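Local coordinates for hypothetical signal peptide protein (Sinorhizobium meliloti, PDB 3PJY) that is of unknown function, a member of the uncharacterised DUF192 family that has been put forward as a possible transcription regulator, at residues 41-46 against 107-112; 58-63 against 95-100. One frame throughout, in Å; residues are numbered along the deposited sequence. Where two conformers were deposited one is given.

Contact 1: residues 41-46 against 107-112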
# COMPACT_ATOMS: atom_id res chain seq x y z
N ARG B 41 18.72 10.84 -9.34
CA ARG B 41 19.81 10.10 -8.71
C ARG B 41 19.32 9.15 -7.62
O ARG B 41 20.03 8.23 -7.19
CB ARG B 41 20.88 11.08 -8.18
CG ARG B 41 21.33 12.13 -9.21
CD ARG B 41 21.88 11.52 -10.53
NE ARG B 41 23.00 12.30 -11.05
CZ ARG B 41 22.96 13.21 -12.02
NH1 ARG B 41 24.08 13.82 -12.33
NH2 ARG B 41 21.84 13.53 -12.67
N GLN B 42 18.10 9.35 -7.16
CA GLN B 42 17.55 8.49 -6.13
C GLN B 42 16.07 8.31 -6.35
O GLN B 42 15.44 9.07 -7.07
CB GLN B 42 17.79 9.10 -4.74
CG GLN B 42 17.11 10.44 -4.54
N MSE B 43 15.52 7.31 -5.67
CA MSE B 43 14.10 7.00 -5.71
C MSE B 43 13.85 5.96 -4.61
O MSE B 43 14.59 5.01 -4.52
CB MSE B 43 13.68 6.45 -7.07
CG MSE B 43 12.16 6.20 -7.17
SE MSE B 43 11.53 5.98 -8.97
CE MSE B 43 12.17 4.22 -9.28
N ALA B 44 12.84 6.19 -3.77
CA ALA B 44 12.55 5.32 -2.64
C ALA B 44 12.10 3.95 -3.05
O ALA B 44 11.54 3.79 -4.15
CB ALA B 44 11.50 5.99 -1.69
N PRO B 45 12.32 2.93 -2.20
CA PRO B 45 12.06 1.58 -2.68
C PRO B 45 10.60 1.29 -3.07
O PRO B 45 10.34 0.51 -3.99
CB PRO B 45 12.41 0.70 -1.48
CG PRO B 45 13.43 1.50 -0.72
CD PRO B 45 13.02 2.94 -0.88
N ASP B 46 9.65 1.92 -2.39
CA ASP B 46 8.23 1.74 -2.73
C ASP B 46 7.67 2.85 -3.64
O ASP B 46 6.43 3.06 -3.67
CB ASP B 46 7.38 1.56 -1.47
CG ASP B 46 7.68 0.26 -0.73
OD1 ASP B 46 7.90 -0.79 -1.37
OD2 ASP B 46 7.79 0.31 0.52
N GLU B 107 7.89 1.54 -13.95
CA GLU B 107 9.31 1.49 -13.64
C GLU B 107 9.54 1.59 -12.14
O GLU B 107 9.01 2.48 -11.48
CB GLU B 107 10.08 2.59 -14.34
CG GLU B 107 10.25 2.36 -15.81
CD GLU B 107 11.05 3.41 -16.54
OE1 GLU B 107 11.32 4.52 -16.05
OE2 GLU B 107 11.40 3.13 -17.70
N LEU B 108 10.31 0.66 -11.61
CA LEU B 108 10.65 0.58 -10.20
C LEU B 108 12.17 0.48 -10.07
O LEU B 108 12.88 0.14 -11.03
CB LEU B 108 10.03 -0.68 -9.60
CG LEU B 108 8.49 -0.76 -9.66
CD1 LEU B 108 8.02 -2.16 -9.25
CD2 LEU B 108 7.89 0.30 -8.79
N ASN B 109 12.69 0.71 -8.86
CA ASN B 109 14.11 0.47 -8.66
C ASN B 109 14.45 -0.97 -9.04
O ASN B 109 13.70 -1.92 -8.74
CB ASN B 109 14.51 0.68 -7.22
CG ASN B 109 14.66 2.13 -6.85
OD1 ASN B 109 15.63 2.78 -7.24
ND2 ASN B 109 13.72 2.63 -6.05
N ALA B 110 15.60 -1.18 -9.67
CA ALA B 110 16.03 -2.55 -9.93
C ALA B 110 16.08 -3.38 -8.67
O ALA B 110 16.51 -2.90 -7.59
CB ALA B 110 17.41 -2.58 -10.67
N GLY B 111 15.62 -4.62 -8.77
CA GLY B 111 15.54 -5.52 -7.63
C GLY B 111 14.19 -5.53 -6.95
O GLY B 111 13.93 -6.38 -6.09
N THR B 112 13.32 -4.57 -7.31
CA THR B 112 11.99 -4.49 -6.67
C THR B 112 11.11 -5.70 -6.97
O THR B 112 10.43 -6.21 -6.08
CB THR B 112 11.26 -3.20 -7.00
OG1 THR B 112 12.10 -2.09 -6.65
CG2 THR B 112 9.98 -3.09 -6.16
O HOH W 1 11.10 1.27 -6.54

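Contact 2: residues 58-63 against 95-100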
# COMPACT_ATOMS: atom_id res chain seq x y z
N PRO B 58 1.91 -1.85 -28.84
CA PRO B 58 3.26 -2.14 -28.32
C PRO B 58 4.02 -0.87 -28.01
O PRO B 58 3.77 0.19 -28.65
CB PRO B 58 3.91 -2.90 -29.47
CG PRO B 58 2.76 -3.54 -30.16
CD PRO B 58 1.68 -2.47 -30.15
N VAL B 59 4.92 -0.94 -27.03
CA VAL B 59 5.72 0.21 -26.66
C VAL B 59 7.20 -0.16 -26.57
O VAL B 59 7.58 -1.34 -26.41
CB VAL B 59 5.28 0.84 -25.33
CG1 VAL B 59 3.80 1.19 -25.37
CG2 VAL B 59 5.52 -0.05 -24.21
N MSE B 60 8.01 0.86 -26.69
CA MSE B 60 9.46 0.75 -26.64
C MSE B 60 9.97 1.65 -25.52
O MSE B 60 9.67 2.84 -25.46
CB MSE B 60 10.03 1.20 -27.99
CG MSE B 60 9.53 0.32 -29.10
SE MSE B 60 10.50 0.53 -30.77
CE MSE B 60 10.49 2.14 -30.69
N MSE B 61 10.80 1.07 -24.64
CA MSE B 61 11.44 1.80 -23.56
C MSE B 61 12.95 1.73 -23.70
O MSE B 61 13.47 0.85 -24.36
CB MSE B 61 11.06 1.16 -22.23
CG MSE B 61 9.56 0.98 -21.99
SE MSE B 61 8.59 2.64 -21.78
CE MSE B 61 9.28 3.23 -20.12
N TRP B 62 13.61 2.69 -23.08
CA TRP B 62 15.08 2.66 -22.98
C TRP B 62 15.56 3.37 -21.73
O TRP B 62 14.76 3.91 -20.94
CB TRP B 62 15.73 3.20 -24.27
CG TRP B 62 15.53 4.69 -24.57
CD1 TRP B 62 14.82 5.59 -23.86
CD2 TRP B 62 16.03 5.40 -25.72
NE1 TRP B 62 14.84 6.83 -24.48
CE2 TRP B 62 15.56 6.73 -25.63
CE3 TRP B 62 16.81 5.05 -26.81
CZ2 TRP B 62 15.88 7.71 -26.58
CZ3 TRP B 62 17.12 6.03 -27.77
CH2 TRP B 62 16.65 7.33 -27.65
N MSE B 63 16.89 3.41 -21.58
CA MSE B 63 17.54 3.94 -20.39
C MSE B 63 18.43 5.16 -20.67
O MSE B 63 19.29 5.51 -19.88
CB MSE B 63 18.31 2.85 -19.66
CG MSE B 63 17.44 1.72 -19.14
SE MSE B 63 16.39 2.26 -17.65
CE MSE B 63 17.80 2.17 -16.43
N ILE B 95 16.85 -0.61 -27.00
CA ILE B 95 15.40 -0.63 -26.89
C ILE B 95 14.95 -1.89 -26.21
O ILE B 95 15.38 -3.00 -26.58
CB ILE B 95 14.72 -0.54 -28.30
CG1 ILE B 95 15.04 0.84 -28.92
CG2 ILE B 95 13.18 -0.87 -28.20
CD1 ILE B 95 14.65 1.01 -30.43
N ILE B 96 14.06 -1.71 -25.24
CA ILE B 96 13.39 -2.78 -24.55
C ILE B 96 11.95 -2.74 -25.03
O ILE B 96 11.21 -1.80 -24.72
CB ILE B 96 13.48 -2.62 -23.02
CG1 ILE B 96 14.95 -2.54 -22.58
CG2 ILE B 96 12.72 -3.79 -22.31
CD1 ILE B 96 15.18 -2.12 -21.13
N ASP B 97 11.57 -3.73 -25.84
CA ASP B 97 10.26 -3.74 -26.49
C ASP B 97 9.28 -4.52 -25.64
O ASP B 97 9.65 -5.53 -25.04
CB ASP B 97 10.37 -4.33 -27.89
CG ASP B 97 9.18 -3.92 -28.76
OD1 ASP B 97 9.17 -2.76 -29.22
OD2 ASP B 97 8.27 -4.76 -28.92
N SER B 98 8.02 -4.08 -25.61
CA SER B 98 7.01 -4.79 -24.89
C SER B 98 6.68 -6.13 -25.60
O SER B 98 6.11 -7.00 -24.96
CB SER B 98 5.74 -3.93 -24.75
OG SER B 98 5.16 -3.71 -26.01
N ARG B 99 6.96 -6.26 -26.90
CA ARG B 99 6.79 -7.54 -27.64
C ARG B 99 5.33 -7.87 -27.98
O ARG B 99 5.04 -8.86 -28.63
CB ARG B 99 7.42 -8.72 -26.85
N GLU B 100 4.41 -7.03 -27.53
CA GLU B 100 2.99 -7.23 -27.68
C GLU B 100 2.30 -5.96 -27.14
O GLU B 100 2.90 -5.17 -26.39
CB GLU B 100 2.50 -8.38 -26.83
CG GLU B 100 2.65 -8.16 -25.37
CD GLU B 100 2.37 -9.41 -24.56
OE1 GLU B 100 1.35 -10.08 -24.82
OE2 GLU B 100 3.19 -9.72 -23.67

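Contact 1: residues 41-46 against 107-112
The carboxamide of N109 reaches across to the backbone of M43, its ND2 giving a hydrogen bond to M43 O at 3.0 Å. The N-H points fairly well at the oxygen (151°), but the donor stands above the carbonyl plane, 66° out of it. M43, a selenomethionine, runs past N109 in the opposite direction: CG is anti to the backbone N (chi1 -176°), and a bend at chi3 lays CE 3.6 Å from N109 N and against the carbonyl carbon of L108. A long, unbranched side chain suits this place, for it also touches L37 and L68. A water joins the contact, accepting from N109 N and ND2 and donating to P45 O at 2.8 Å. Asparagine thus offers two N-H groups, one for the loop and one for the water, and an alanine here would probably leave M43 O without this donor and the water less firmly held. The contact joins the loop before strand 47-53 to the end of strand 102-109 in the mixed sheet. There the chain leaves the strand through a type II turn, N109 to T112; G111, whose positive phi suits glycine, is at the N-cap of helix 112-116. T112 fixes the turn, since its N and OG1 both approach N109 O from one face of the carbonyl plane, OG1 at 2.6 Å. Beyond P45, D46 forms a salt bridge with R115.

Contact 2: residues 58-63 against 95-100
P58 lies over the turn at the end of the partner segment, its CA 3.4 Å from S98 OG and its ring carbon CG against the carbonyl of E100. Proline has no N-H to give, and the pairing begins one residue later. V59 N donates to S98 OG at 3.0 Å, nearly straight at 165°, while V59 O accepts from S98 N. The serine hydroxyl takes the place of a backbone acceptor: with OG between its own N and carbonyl carbon (chi1 66°), it receives V59 N and donates to E100 O at 2.7 Å. Serine suits this buried site because its hydroxyl sits one bond from CB, close enough to bond V59 N, while CB packs against V59 CG2.

M60, a selenomethionine, faces D97 in an antiparallel non-hydrogen-bonded pair. Its CB lies 3.8 Å from I95 CG2, and its CG comes up to D97 OD1; the flexible chain crosses both neighbours obliquely on this exposed face. The other carboxylate oxygen, D97 OD2, accepts from R99 N in an Asx turn, met from above the carboxylate plane.

M61 and I96 follow as a hydrogen-bonded pair, with M61 N to I96 O at 2.9 Å and I96 N to M61 O at 2.8 Å. Both side chains are apolar, as suits the face away from M60, which packs on the mixed sheet. The two-stranded ribbon meets that larger sheet strand by strand: V59 and M61 pack on strands 47-53 and 102-109, I96 on M72 and on strand 81-88, and S98 on F74 of strand 70-75.

In the fold
Contacts 1 and 2 have centres 19 Å apart and touch where E107 OE2, from the strand end in contact 1, lies 3.2 Å from CE of the selenomethionine M61 in contact 2. From 41-46 the chain goes on to make the two-stranded ribbon of 58-63 and 95-100, and then runs along strand 102-109 to 107-112, so contact 2 forms within the span that contact 1 closes. That strand serves both: its end and the following turn receive the 41-46 loop, while V59 and M61 of contact 2 pack on the same strand. Neither contact can be tied to an active site here; a sulfate, probably from the crystallisation liquor, lies about 4 Å from the side chain of P58.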